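Local coordinates for protein RNA silencing suppressor p19 (Tomato bushy stunt virus, PDB 4J39) that probably suppresses RNA silencing by binding short interfering RNA duplexes as a homodimer and selecting them by length, like a molecular caliper, at residues 59-64 with 122-127. Numbering follows the deposited sequence.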
ATOM      1  N   ALA A  59     -10.641 -21.442  -0.390  1.00 34.38           N
ATOM      2  CA  ALA A  59      -9.539 -22.393  -0.416  1.00 33.15           C
ATOM      3  C   ALA A  59      -8.234 -21.783  -0.990  1.00 31.63           C
ATOM      4  O   ALA A  59      -7.172 -21.810  -0.346  1.00 33.43           O
ATOM      5  CB  ALA A  59      -9.916 -23.587  -1.198  1.00 32.18           C
ATOM      6  N   SER A  60      -8.430 -21.137  -2.100  1.00 31.52           N
ATOM      7  CA  SER A  60      -7.279 -20.470  -2.791  1.00 29.99           C
ATOM      8  C   SER A  60      -6.708 -19.310  -2.015  1.00 30.26           C
ATOM      9  O   SER A  60      -5.443 -19.159  -1.857  1.00 29.71           O
ATOM     10  CB  SER A  60      -7.703 -20.079  -4.161  1.00 30.95           C
ATOM     11  OG  SER A  60      -6.579 -19.484  -4.895  1.00 29.35           O
ATOM     12  N   LEU A  61      -7.570 -18.442  -1.434  1.00 28.93           N
ATOM     13  CA  LEU A  61      -7.148 -17.348  -0.510  1.00 27.01           C
ATOM     14  C   LEU A  61      -6.273 -17.860   0.634  1.00 30.76           C
ATOM     15  O   LEU A  61      -5.182 -17.327   0.968  1.00 28.52           O
ATOM     16  CB  LEU A  61      -8.383 -16.568   0.060  1.00 29.80           C
ATOM     17  CG  LEU A  61      -8.057 -15.311   0.821  1.00 33.55           C
ATOM     18  CD1 LEU A  61      -7.181 -14.274   0.017  1.00 33.97           C
ATOM     19  CD2 LEU A  61      -9.300 -14.641   1.461  1.00 38.75           C
ATOM     20  N   HIS A  62      -6.765 -18.918   1.293  1.00 30.16           N
ATOM     21  CA  HIS A  62      -6.023 -19.526   2.406  1.00 30.40           C
ATOM     22  C   HIS A  62      -4.599 -19.959   1.925  1.00 28.85           C
ATOM     23  O   HIS A  62      -3.579 -19.647   2.589  1.00 30.86           O
ATOM     24  CB  HIS A  62      -6.813 -20.759   2.959  1.00 31.68           C
ATOM     25  CG  HIS A  62      -6.204 -21.305   4.184  1.00 34.93           C
ATOM     26  ND1 HIS A  62      -5.392 -22.403   4.147  1.00 42.33           N
ATOM     27  CD2 HIS A  62      -6.176 -20.827   5.451  1.00 39.19           C
ATOM     28  CE1 HIS A  62      -4.862 -22.580   5.343  1.00 39.54           C
ATOM     29  NE2 HIS A  62      -5.344 -21.658   6.159  1.00 42.93           N
ATOM     30  N   ARG A  63      -4.584 -20.629   0.796  1.00 29.53           N
ATOM     31  CA  ARG A  63      -3.370 -21.221   0.294  1.00 30.51           C
ATOM     32  C   ARG A  63      -2.359 -20.070   0.051  1.00 29.31           C
ATOM     33  O   ARG A  63      -1.224 -20.109   0.510  1.00 29.13           O
ATOM     34  CB  ARG A  63      -3.625 -21.951  -0.979  1.00 32.00           C
ATOM     35  CG  ARG A  63      -2.354 -22.645  -1.596  1.00 29.12           C
ATOM     36  CD  ARG A  63      -2.591 -23.271  -2.924  1.00 28.48           C
ATOM     37  NE  ARG A  63      -2.565 -22.256  -4.010  1.00 31.97           N
ATOM     38  CZ  ARG A  63      -1.422 -21.864  -4.574  1.00 30.51           C
ATOM     39  NH1 ARG A  63      -0.253 -22.458  -4.279  1.00 33.04           N
ATOM     40  NH2 ARG A  63      -1.426 -20.942  -5.598  1.00 30.07           N
ATOM     41  N   VAL A  64      -2.803 -19.050  -0.671  1.00 28.77           N
ATOM     42  CA  VAL A  64      -1.812 -17.977  -1.079  1.00 29.17           C
ATOM     43  C   VAL A  64      -1.379 -17.043   0.091  1.00 28.03           C
ATOM     44  O   VAL A  64      -0.286 -16.440   0.081  1.00 31.44           O
ATOM     45  CB  VAL A  64      -2.225 -17.192  -2.368  1.00 27.66           C
ATOM     46  CG1 VAL A  64      -2.547 -18.081  -3.549  1.00 26.87           C
ATOM     47  CG2 VAL A  64      -3.509 -16.253  -2.063  1.00 28.17           C
ATOM     48  N   LEU A 122      -6.782  -6.688  -0.831  1.00 31.52           N
ATOM     49  CA  LEU A 122      -6.730  -6.658  -2.286  1.00 30.71           C
ATOM     50  C   LEU A 122      -7.291  -7.886  -2.974  1.00 32.37           C
ATOM     51  O   LEU A 122      -8.037  -7.833  -3.971  1.00 32.41           O
ATOM     52  CB  LEU A 122      -5.235  -6.427  -2.744  1.00 29.31           C
ATOM     53  CG  LEU A 122      -5.064  -6.239  -4.210  1.00 29.51           C
ATOM     54  CD1 LEU A 122      -5.980  -5.118  -4.889  1.00 35.75           C
ATOM     55  CD2 LEU A 122      -3.529  -5.964  -4.592  1.00 28.07           C
ATOM     56  N   LEU A 123      -6.930  -9.047  -2.430  1.00 30.60           N
ATOM     57  CA  LEU A 123      -7.334 -10.320  -2.983  1.00 31.74           C
ATOM     58  C   LEU A 123      -8.870 -10.555  -2.756  1.00 34.64           C
ATOM     59  O   LEU A 123      -9.493 -11.230  -3.553  1.00 39.18           O
ATOM     60  CB  LEU A 123      -6.470 -11.445  -2.410  1.00 31.86           C
ATOM     61  CG  LEU A 123      -4.971 -11.390  -2.773  1.00 29.15           C
ATOM     62  CD1 LEU A 123      -4.210 -12.658  -2.063  1.00 27.79           C
ATOM     63  CD2 LEU A 123      -4.820 -11.328  -4.294  1.00 31.69           C
ATOM     64  N   GLN A 124      -9.435  -9.843  -1.815  1.00 36.39           N
ATOM     65  CA  GLN A 124     -10.900 -10.013  -1.536  1.00 41.52           C
ATOM     66  C   GLN A 124     -11.764  -8.892  -2.102  1.00 46.34           C
ATOM     67  O   GLN A 124     -13.008  -8.921  -1.896  1.00 45.93           O
ATOM     68  CB  GLN A 124     -11.163 -10.047  -0.077  1.00 43.23           C
ATOM     69  CG  GLN A 124     -10.528 -11.191   0.665  1.00 46.06           C
ATOM     70  CD  GLN A 124     -10.899 -11.256   2.126  1.00 50.27           C
ATOM     71  OE1 GLN A 124     -11.512 -12.248   2.564  1.00 52.56           O
ATOM     72  NE2 GLN A 124     -10.567 -10.225   2.880  1.00 54.67           N
ATOM     73  N   LEU A 125     -11.156  -7.943  -2.784  1.00 48.11           N
ATOM     74  CA  LEU A 125     -11.890  -6.770  -3.257  1.00 53.75           C
ATOM     75  C   LEU A 125     -12.976  -7.245  -4.225  1.00 56.76           C
ATOM     76  O   LEU A 125     -12.710  -8.051  -5.109  1.00 54.15           O
ATOM     77  CB  LEU A 125     -10.960  -5.847  -4.024  1.00 53.49           C
ATOM     78  CG  LEU A 125     -10.961  -4.295  -3.955  1.00 56.02           C
ATOM     79  CD1 LEU A 125     -10.477  -3.798  -5.382  1.00 52.01           C
ATOM     80  CD2 LEU A 125     -12.266  -3.607  -3.347  1.00 51.17           C
ATOM     81  N   ALA A 126     -14.186  -6.700  -4.075  1.00 61.86           N
ATOM     82  CA  ALA A 126     -15.325  -7.126  -4.905  1.00 66.12           C
ATOM     83  C   ALA A 126     -15.088  -6.896  -6.419  1.00 69.41           C
ATOM     84  O   ALA A 126     -14.267  -6.034  -6.826  1.00 69.81           O
ATOM     85  CB  ALA A 126     -16.663  -6.470  -4.399  1.00 66.25           C
ATOM     86  N   PRO A 127     -15.788  -7.690  -7.268  1.00 73.13           N
ATOM     87  CA  PRO A 127     -15.630  -7.560  -8.744  1.00 74.65           C
ATOM     88  C   PRO A 127     -15.741  -6.094  -9.254  1.00 75.47           C
ATOM     89  O   PRO A 127     -16.262  -5.214  -8.548  1.00 76.30           O
ATOM     90  CB  PRO A 127     -16.791  -8.420  -9.302  1.00 75.06           C
ATOM     91  CG  PRO A 127     -17.816  -8.543  -8.111  1.00 75.22           C
ATOM     92  CD  PRO A 127     -16.900  -8.600  -6.900  1.00 73.90           C
ATOM     93  OXT PRO A 127     -15.339  -5.724 -10.380  1.00 76.47           O
TER
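Leu-61 reaches from helix 58-65 to the C-terminal part of helix 108-124 and divides its two methyls between neighbouring residues. CD1 rests on Leu-123, 3.8 Å from CB of that residue. CD2 lies alongside the Gln-124 chain, 3.7 Å from Gln-124 CG. Gln-124 OE1 comes closer, 3.4 Å from Leu-61 CD2. The two side chains cross at about a right angle. Leu-61 CG lies anti to the backbone N (chi1 -171°), which carries both methyls across. Gln-124 runs extended beyond CG (chi2 -176°), and its amide meets the methyl with its carbonyl side at the exposed margin. That touch is van der Waals only.

One turn on, Val-64 makes the deeper contact. Its CG2 meets Leu-123 CD1 at 3.7 Å, and the same CD1 is 4.0 Å from Leu-61 CD1. The Leu-123 branch therefore touches both residues of the turn. Phe-37 of the sheet packs against Val-64 and Leu-123. Tyr-54 touches Leu-61 and Val-64, and its OH hydrogen-bonds Leu-123 O. Lys-119 NZ of helix 108-124 hydrogen-bonds Val-64 O, a direct polar link between the helices. Leu-61 and Val-64, three residues apart on one helix face, thus join a short helix to the C-terminal helix over the antiparallel sheet of the p19 alpha+beta core.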